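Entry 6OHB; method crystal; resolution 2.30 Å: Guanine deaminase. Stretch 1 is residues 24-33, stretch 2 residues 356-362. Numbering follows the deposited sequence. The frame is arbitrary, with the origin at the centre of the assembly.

Stretch 1, residues 24-33: NPEEIASALR
Stretch 2 (356-362) AYEAFYL

The contact between these stretches, more than three hundred residues apart in one chain of guanine deaminase, is built from packing, mostly of apolar side chains; no hydrogen bond crosses it, and 395 Å² is buried, both sides summed. Stretch 2 is helix throughout, with phi/psi near -62/-43 from Ala 356 to Tyr 361 and -64/-29 at Leu 362, and bonds such as Tyr 361 N to Tyr 357 O at 2.9 Å. Stretch 1 has helical phi/psi from Pro 25 to Ser 30, passes through Ala 31 at -106/6 and enters a strand at Leu 32 (-91/119) and Arg 33 (-106/125). Two CA pairs set the register: Pro 25 CA to Glu 358 CA at 5.9 Å and Ile 28 CA to Tyr 357 CA at 6.3 Å.

The walk opens at Ala 356, buried but out of contact with stretch 1; Ala 356 O accepts the helical bond from Phe 360 N at 2.9 Å. Tyr 357 has the largest covered area of the contact, 87 Å². It points its CA-to-CB bond toward stretch 1 and takes chi1 m (-70°) with chi2 -12°, which lets the side chain meet three residues. Ile 28 CG2 sits 3.6 Å from Tyr 357 CB, Ala 29 CB 3.6 Å from Tyr 357 CD2, and Leu 32 CD2 3.5 Å from Tyr 357 CE1. All three approach the ring obliquely. A long, flat side chain suits this place because it can meet several small or branched groups; the methyl of Ala 29, directed sideways, is enough to reach it.

Glu 358 leaves sideways with chi1 and chi2 both t and chi3 -10°. The extended chain brings Glu 358 CD within 3.7 Å of Pro 25 CB; OE2 is hydrogen-bonded elsewhere in the structure. Pro 25, pucker C-gamma endo, points toward the helix and offers a compact apolar ring. Ile 28 CD1 lies 3.6 Å from Glu 358 CA. Ile 28, chi1 m (-68°) and chi2 t (173°), is buried and points toward the helix; its CG2 also lies 3.6 Å from Tyr 357 O. Its branched shape suits the place, CG2 packing at Tyr 357 while CD1 reaches Glu 358 and Tyr 361.

Ala 359 points away and makes no contact. Phe 360 points toward stretch 1 with chi1 t and chi2 81°, a wholly apolar ring whose CD2 stands 3.9 Å from Leu 32 CD1, again oblique. Leu 32, chi1 t (-169°) and chi2 off-well at 101°, points toward the helix; its forked end suits two aromatic neighbours, Tyr 357 and Phe 360.

Tyr 361, one turn after Tyr 357, also points toward stretch 1, with chi1 t (177°) and chi2 78°. Tyr 361 CB meets Ile 28 CD1 at 3.6 Å, and Ile 28 CG1 lies over one face of its ring. Leu 362, m and t, stays out of contact.

Within stretch 1, Asn 24 N bonds to Glu 27 OE2 at 3.0 Å and Ser 30 OG to Glu 27 O at 2.6 Å.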

# COMPACT_ATOMS: atom_id res chain seq x y z
N ASN A 24 -14.05 -20.31 13.20
CA ASN A 24 -12.78 -19.88 13.75
C ASN A 24 -11.75 -19.87 12.63
O ASN A 24 -11.70 -20.83 11.83
CB ASN A 24 -12.31 -20.81 14.89
CG ASN A 24 -12.46 -20.18 16.25
OD1 ASN A 24 -11.70 -19.29 16.62
ND2 ASN A 24 -13.45 -20.64 17.01
N PRO A 25 -10.94 -18.82 12.51
CA PRO A 25 -9.94 -18.78 11.43
C PRO A 25 -8.93 -19.92 11.49
O PRO A 25 -8.23 -20.15 10.50
CB PRO A 25 -9.25 -17.42 11.63
CG PRO A 25 -9.53 -17.05 13.05
CD PRO A 25 -10.85 -17.65 13.40
N GLU A 26 -8.86 -20.64 12.61
CA GLU A 26 -7.96 -21.77 12.73
C GLU A 26 -8.42 -22.97 11.91
O GLU A 26 -7.59 -23.82 11.56
CB GLU A 26 -7.80 -22.17 14.20
CG GLU A 26 -6.55 -21.62 14.86
CD GLU A 26 -6.47 -20.10 14.79
OE1 GLU A 26 -7.25 -19.43 15.49
OE2 GLU A 26 -5.62 -19.59 14.03
N GLU A 27 -9.71 -23.08 11.60
CA GLU A 27 -10.17 -24.20 10.79
C GLU A 27 -10.02 -23.98 9.29
O GLU A 27 -10.31 -24.91 8.53
CB GLU A 27 -11.64 -24.52 11.07
CG GLU A 27 -12.15 -24.11 12.43
CD GLU A 27 -13.66 -24.25 12.51
OE1 GLU A 27 -14.19 -25.30 12.09
OE2 GLU A 27 -14.32 -23.30 12.97
N ILE A 28 -9.61 -22.78 8.87
CA ILE A 28 -9.60 -22.46 7.44
C ILE A 28 -8.66 -23.39 6.69
O ILE A 28 -8.95 -23.81 5.56
CB ILE A 28 -9.23 -20.98 7.23
CG1 ILE A 28 -10.34 -20.08 7.75
CG2 ILE A 28 -8.97 -20.69 5.75
CD1 ILE A 28 -9.99 -18.60 7.73
N ALA A 29 -7.53 -23.75 7.30
CA ALA A 29 -6.59 -24.66 6.64
C ALA A 29 -7.24 -26.01 6.35
O ALA A 29 -6.99 -26.62 5.30
CB ALA A 29 -5.34 -24.84 7.50
N SER A 30 -8.08 -26.49 7.27
CA SER A 30 -8.77 -27.76 7.08
C SER A 30 -9.73 -27.74 5.89
O SER A 30 -10.02 -28.79 5.32
CB SER A 30 -9.53 -28.14 8.35
OG SER A 30 -10.76 -27.45 8.42
N ALA A 31 -10.24 -26.56 5.52
CA ALA A 31 -11.21 -26.43 4.44
C ALA A 31 -10.61 -25.86 3.17
O ALA A 31 -11.35 -25.58 2.22
CB ALA A 31 -12.38 -25.56 4.90
N LEU A 32 -9.29 -25.66 3.12
CA LEU A 32 -8.65 -25.04 1.97
C LEU A 32 -8.24 -26.12 0.98
O LEU A 32 -7.44 -27.00 1.30
CB LEU A 32 -7.44 -24.21 2.38
CG LEU A 32 -6.93 -23.36 1.22
CD1 LEU A 32 -7.41 -21.93 1.38
CD2 LEU A 32 -5.42 -23.42 1.11
N ARG A 33 -8.80 -26.06 -0.22
CA ARG A 33 -8.51 -27.00 -1.29
C ARG A 33 -7.63 -26.30 -2.32
O ARG A 33 -8.00 -25.24 -2.85
CB ARG A 33 -9.79 -27.51 -1.93
CG ARG A 33 -9.56 -28.43 -3.11
CD ARG A 33 -10.87 -28.95 -3.66
NE ARG A 33 -11.83 -27.87 -3.86
CZ ARG A 33 -13.09 -28.06 -4.25
NH1 ARG A 33 -13.53 -29.29 -4.48
NH2 ARG A 33 -13.90 -27.03 -4.40
N ALA A 356 -2.45 -15.96 5.88
CA ALA A 356 -2.73 -15.95 4.45
C ALA A 356 -4.04 -16.67 4.16
O ALA A 356 -4.83 -16.23 3.31
CB ALA A 356 -1.57 -16.59 3.68
N TYR A 357 -4.28 -17.78 4.86
CA TYR A 357 -5.54 -18.49 4.72
C TYR A 357 -6.71 -17.61 5.15
O TYR A 357 -7.75 -17.57 4.47
CB TYR A 357 -5.50 -19.78 5.53
CG TYR A 357 -4.57 -20.82 4.94
CD1 TYR A 357 -4.05 -20.66 3.66
CD2 TYR A 357 -4.20 -21.95 5.65
CE1 TYR A 357 -3.20 -21.59 3.11
CE2 TYR A 357 -3.34 -22.89 5.11
CZ TYR A 357 -2.85 -22.71 3.84
OH TYR A 357 -1.99 -23.64 3.29
N GLU A 358 -6.57 -16.89 6.27
CA GLU A 358 -7.65 -16.03 6.74
C GLU A 358 -7.92 -14.89 5.76
O GLU A 358 -9.09 -14.55 5.49
CB GLU A 358 -7.33 -15.47 8.12
CG GLU A 358 -8.51 -14.78 8.80
CD GLU A 358 -8.15 -14.21 10.16
OE1 GLU A 358 -7.04 -14.51 10.66
OE2 GLU A 358 -8.98 -13.48 10.73
N ALA A 359 -6.87 -14.28 5.22
CA ALA A 359 -7.04 -13.20 4.25
C ALA A 359 -7.73 -13.70 2.99
O ALA A 359 -8.69 -13.08 2.50
CB ALA A 359 -5.68 -12.59 3.91
N PHE A 360 -7.27 -14.83 2.45
CA PHE A 360 -7.91 -15.40 1.27
C PHE A 360 -9.37 -15.75 1.56
O PHE A 360 -10.25 -15.51 0.73
CB PHE A 360 -7.13 -16.64 0.81
CG PHE A 360 -7.73 -17.34 -0.38
CD1 PHE A 360 -7.52 -16.86 -1.66
CD2 PHE A 360 -8.49 -18.49 -0.21
CE1 PHE A 360 -8.07 -17.51 -2.76
CE2 PHE A 360 -9.04 -19.14 -1.30
CZ PHE A 360 -8.83 -18.64 -2.58
N TYR A 361 -9.64 -16.28 2.75
CA TYR A 361 -11.01 -16.62 3.12
C TYR A 361 -11.90 -15.39 3.16
O TYR A 361 -12.99 -15.38 2.57
CB TYR A 361 -11.01 -17.33 4.47
CG TYR A 361 -12.37 -17.68 5.00
CD1 TYR A 361 -13.07 -18.78 4.50
CD2 TYR A 361 -12.96 -16.93 6.01
CE1 TYR A 361 -14.32 -19.10 4.99
CE2 TYR A 361 -14.20 -17.24 6.50
CZ TYR A 361 -14.89 -18.33 5.99
OH TYR A 361 -16.13 -18.65 6.49
N LEU A 362 -11.44 -14.33 3.83
CA LEU A 362 -12.25 -13.12 3.91
C LEU A 362 -12.45 -12.49 2.54
O LEU A 362 -13.47 -11.85 2.30
CB LEU A 362 -11.59 -12.12 4.86
CG LEU A 362 -11.60 -12.50 6.34
CD1 LEU A 362 -10.77 -11.52 7.16
CD2 LEU A 362 -13.02 -12.57 6.87